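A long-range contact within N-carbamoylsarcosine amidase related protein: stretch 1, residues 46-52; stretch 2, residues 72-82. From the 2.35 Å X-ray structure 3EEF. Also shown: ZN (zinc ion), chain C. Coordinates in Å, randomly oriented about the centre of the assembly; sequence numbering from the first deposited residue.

Stretch 1 46-52: VYVNDSH
Stretch 2 72-82: GSEVIDEIRPS

Residues 46-50 form the end of a β-strand, and residues 72-82 lie alongside it as an irregular chain running the other way: the CA of Tyr-47 lies 8.0 Å from the CA of Pro-81, while at the far end the CA of Ser-51 comes within 5.8 Å of the CA of Ser-73. The gap is therefore wedge-shaped, wide where Tyr-47 fills it and narrow where Ser-73 does.

The strand has extended backbone angles, near -91/130 at Tyr-47, -121/112 at Val-48 and -124/128 at Asn-49. Its side chains alternate accordingly: Tyr-47 and Asn-49 point toward the second stretch, Val-48 away from it. At Asp-50 phi is only -45, with psi 132, and Ser-51, at -146/68, leaves the strand.

Stretch 2 leaves a 3-10 segment at Ser-73 (-89/2) and becomes extended through Glu-74, Val-75 and Ile-76, with psi near 140. A second 3-10 segment at Asp-77 and Glu-78 swings the chain back, held by backbone hydrogen bonds from Ile-79 N to Ile-76 O (3.3 Å) and from Arg-80 N to Asp-77 O (3.0 Å). A salt bridge from Arg-80 NH1 to Asp-77 OD1 (3.0 Å) braces this bend. Val-75, Ile-79 and Pro-81 thus point toward the strand and frame a hollow.

The main bump is Tyr-47, whose m rotamer (chi1 -65°, chi2 -102°) carries its flat ring into that hollow. Pro-81 covers one face: its CG sits 4.0 Å from the centroid of the Tyr-47 ring, only 12° off the normal, a CH-pi contact, and its CB approaches Tyr-47 CE2 at 3.6 Å. Proline suits this place because its compact ring offers CH groups to the aromatic face. Val-75, with chi1 t, brings CG2 to 3.9 Å from Tyr-47 CD1, approaching obliquely. Farther out, Ile-79 (p, t) places CD1 4.4 Å from Tyr-47 CE1. A phenol suits such a site, since its ring can pack against apolar groups while its tip meets a polar one: Tyr-47 OH donates a weak hydrogen bond to Ile-79 O at 2.9 Å.

Val-75 CG2 also serves the next inward-facing residue. Asn-49, rotamer m with chi2 -52°, sets ND2 3.4 Å from this methyl, a packing contact, so one methyl touches both the tyrosine ring and the asparagine amide, which lie about 90° apart as seen from it. Asn-49 CB lies 4.1 Å from Ser-73 O.

At the narrow end a small side chain fits. Ser-73 points toward the strand, its CB 3.4 Å from Asp-50 O; it has the p rotamer (chi1 64°), and its OG is hydrogen-bonded to a residue just outside the two stretches. A water fills the remaining polar notch, donating to Asp-50 O (2.9 Å) and Ser-73 O (2.6 Å), thereby joining two acceptors that could not bond each other directly. The end of the Asp-50 side chain (m, chi1 -86°) leads away from this contact: its OD2 binds zinc at 2.0 Å, and His-52 (m) binds the same ion through NE2 at 2.2 Å.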

# COMPACT_ATOMS: atom_id res chain seq x y z
N VAL A 46 -19.90 3.60 -4.64
CA VAL A 46 -18.87 2.69 -5.09
C VAL A 46 -19.18 1.24 -4.70
O VAL A 46 -19.27 0.92 -3.52
CB VAL A 46 -17.51 3.06 -4.46
CG1 VAL A 46 -16.42 2.11 -4.97
CG2 VAL A 46 -17.18 4.55 -4.74
N TYR A 47 -19.33 0.38 -5.69
CA TYR A 47 -19.53 -1.02 -5.45
C TYR A 47 -18.16 -1.67 -5.44
O TYR A 47 -17.37 -1.46 -6.35
CB TYR A 47 -20.38 -1.66 -6.55
CG TYR A 47 -21.83 -1.17 -6.64
CD1 TYR A 47 -22.88 -1.94 -6.13
CD2 TYR A 47 -22.15 0.03 -7.24
CE1 TYR A 47 -24.20 -1.50 -6.23
CE2 TYR A 47 -23.46 0.48 -7.33
CZ TYR A 47 -24.48 -0.29 -6.83
OH TYR A 47 -25.79 0.16 -6.94
N VAL A 48 -17.91 -2.47 -4.40
CA VAL A 48 -16.69 -3.24 -4.29
C VAL A 48 -17.09 -4.73 -4.19
O VAL A 48 -17.65 -5.14 -3.20
CB VAL A 48 -15.80 -2.76 -3.10
CG1 VAL A 48 -15.24 -1.40 -3.35
CG2 VAL A 48 -16.59 -2.67 -1.83
N ASN A 49 -16.77 -5.52 -5.22
CA ASN A 49 -17.22 -6.91 -5.38
C ASN A 49 -16.09 -7.90 -5.55
O ASN A 49 -15.21 -7.72 -6.40
CB ASN A 49 -18.08 -7.01 -6.63
CG ASN A 49 -19.13 -5.96 -6.66
OD1 ASN A 49 -19.88 -5.81 -5.69
ND2 ASN A 49 -19.18 -5.19 -7.74
N ASP A 50 -16.11 -8.94 -4.74
CA ASP A 50 -15.24 -10.08 -4.99
C ASP A 50 -15.25 -10.47 -6.46
O ASP A 50 -16.31 -10.53 -7.09
CB ASP A 50 -15.63 -11.27 -4.11
CG ASP A 50 -14.98 -11.22 -2.72
OD1 ASP A 50 -14.16 -10.30 -2.46
OD2 ASP A 50 -15.26 -12.13 -1.91
N SER A 51 -14.06 -10.65 -7.03
CA SER A 51 -13.92 -11.07 -8.43
C SER A 51 -12.67 -11.95 -8.48
O SER A 51 -11.66 -11.58 -9.05
CB SER A 51 -13.81 -9.83 -9.34
OG SER A 51 -13.59 -10.14 -10.71
N HIS A 52 -12.78 -13.12 -7.84
CA HIS A 52 -11.62 -13.92 -7.43
C HIS A 52 -11.02 -14.75 -8.55
O HIS A 52 -11.73 -15.17 -9.46
CB HIS A 52 -12.00 -14.88 -6.30
CG HIS A 52 -12.17 -14.21 -4.97
ND1 HIS A 52 -11.13 -13.61 -4.29
CD2 HIS A 52 -13.26 -14.10 -4.16
CE1 HIS A 52 -11.57 -13.14 -3.13
NE2 HIS A 52 -12.86 -13.44 -3.02
N GLY A 72 -21.97 -15.28 -10.38
CA GLY A 72 -21.90 -15.20 -8.94
C GLY A 72 -21.25 -13.93 -8.44
O GLY A 72 -21.60 -13.47 -7.35
N SER A 73 -20.31 -13.39 -9.21
CA SER A 73 -19.58 -12.17 -8.85
C SER A 73 -20.27 -10.89 -9.34
O SER A 73 -19.78 -9.80 -9.10
CB SER A 73 -18.12 -12.24 -9.35
OG SER A 73 -18.00 -12.29 -10.77
N GLU A 74 -21.42 -11.03 -9.97
CA GLU A 74 -22.13 -9.88 -10.50
C GLU A 74 -23.06 -9.30 -9.43
O GLU A 74 -23.63 -10.02 -8.60
CB GLU A 74 -22.90 -10.25 -11.78
N VAL A 75 -23.19 -7.97 -9.46
CA VAL A 75 -24.06 -7.24 -8.54
C VAL A 75 -25.50 -7.66 -8.79
O VAL A 75 -25.92 -7.79 -9.94
CB VAL A 75 -23.94 -5.68 -8.74
CG1 VAL A 75 -25.07 -4.92 -8.04
CG2 VAL A 75 -22.55 -5.16 -8.29
N ILE A 76 -26.27 -7.83 -7.73
CA ILE A 76 -27.66 -8.26 -7.88
C ILE A 76 -28.46 -7.19 -8.64
O ILE A 76 -28.18 -6.00 -8.49
CB ILE A 76 -28.33 -8.60 -6.52
CG1 ILE A 76 -28.52 -7.35 -5.64
CG2 ILE A 76 -27.53 -9.68 -5.81
CD1 ILE A 76 -29.18 -7.65 -4.29
N ASP A 77 -29.41 -7.64 -9.46
CA ASP A 77 -30.19 -6.75 -10.35
C ASP A 77 -31.01 -5.75 -9.59
O ASP A 77 -31.18 -4.63 -10.03
CB ASP A 77 -31.11 -7.56 -11.28
CG ASP A 77 -30.34 -8.33 -12.33
OD1 ASP A 77 -29.28 -7.83 -12.77
OD2 ASP A 77 -30.77 -9.44 -12.70
N GLU A 78 -31.49 -6.15 -8.42
CA GLU A 78 -32.27 -5.27 -7.55
C GLU A 78 -31.62 -3.89 -7.36
O GLU A 78 -32.32 -2.88 -7.32
CB GLU A 78 -32.50 -5.92 -6.18
CG GLU A 78 -33.48 -7.12 -6.20
CD GLU A 78 -32.82 -8.43 -6.58
OE1 GLU A 78 -31.84 -8.42 -7.35
OE2 GLU A 78 -33.29 -9.47 -6.11
N ILE A 79 -30.29 -3.86 -7.24
CA ILE A 79 -29.52 -2.61 -7.04
C ILE A 79 -28.45 -2.46 -8.12
O ILE A 79 -27.33 -2.07 -7.87
CB ILE A 79 -28.91 -2.53 -5.62
CG1 ILE A 79 -28.03 -3.76 -5.31
CG2 ILE A 79 -30.01 -2.41 -4.57
CD1 ILE A 79 -27.28 -3.64 -4.01
N ARG A 80 -28.82 -2.83 -9.34
CA ARG A 80 -27.97 -2.68 -10.49
C ARG A 80 -27.30 -1.33 -10.45
O ARG A 80 -27.92 -0.32 -10.13
CB ARG A 80 -28.82 -2.79 -11.75
CG ARG A 80 -28.11 -3.37 -12.94
CD ARG A 80 -28.91 -3.17 -14.25
NE ARG A 80 -30.37 -3.28 -14.08
CZ ARG A 80 -31.08 -4.41 -14.12
NH1 ARG A 80 -30.49 -5.60 -14.30
NH2 ARG A 80 -32.41 -4.36 -13.95
N PRO A 81 -26.01 -1.30 -10.78
CA PRO A 81 -25.37 -0.01 -10.75
C PRO A 81 -25.80 0.84 -11.94
O PRO A 81 -26.06 0.30 -13.01
CB PRO A 81 -23.87 -0.35 -10.83
CG PRO A 81 -23.80 -1.82 -10.56
CD PRO A 81 -25.06 -2.38 -11.05
N SER A 82 -25.89 2.16 -11.72
CA SER A 82 -26.20 3.16 -12.74
C SER A 82 -24.95 3.80 -13.28
O SER A 82 -23.84 3.59 -12.79
CB SER A 82 -27.04 4.31 -12.16
OG SER A 82 -28.31 3.87 -11.70
ZN ZN C . -14.04 -13.56 -1.15
O HOH W 1 -17.29 -9.00 -9.31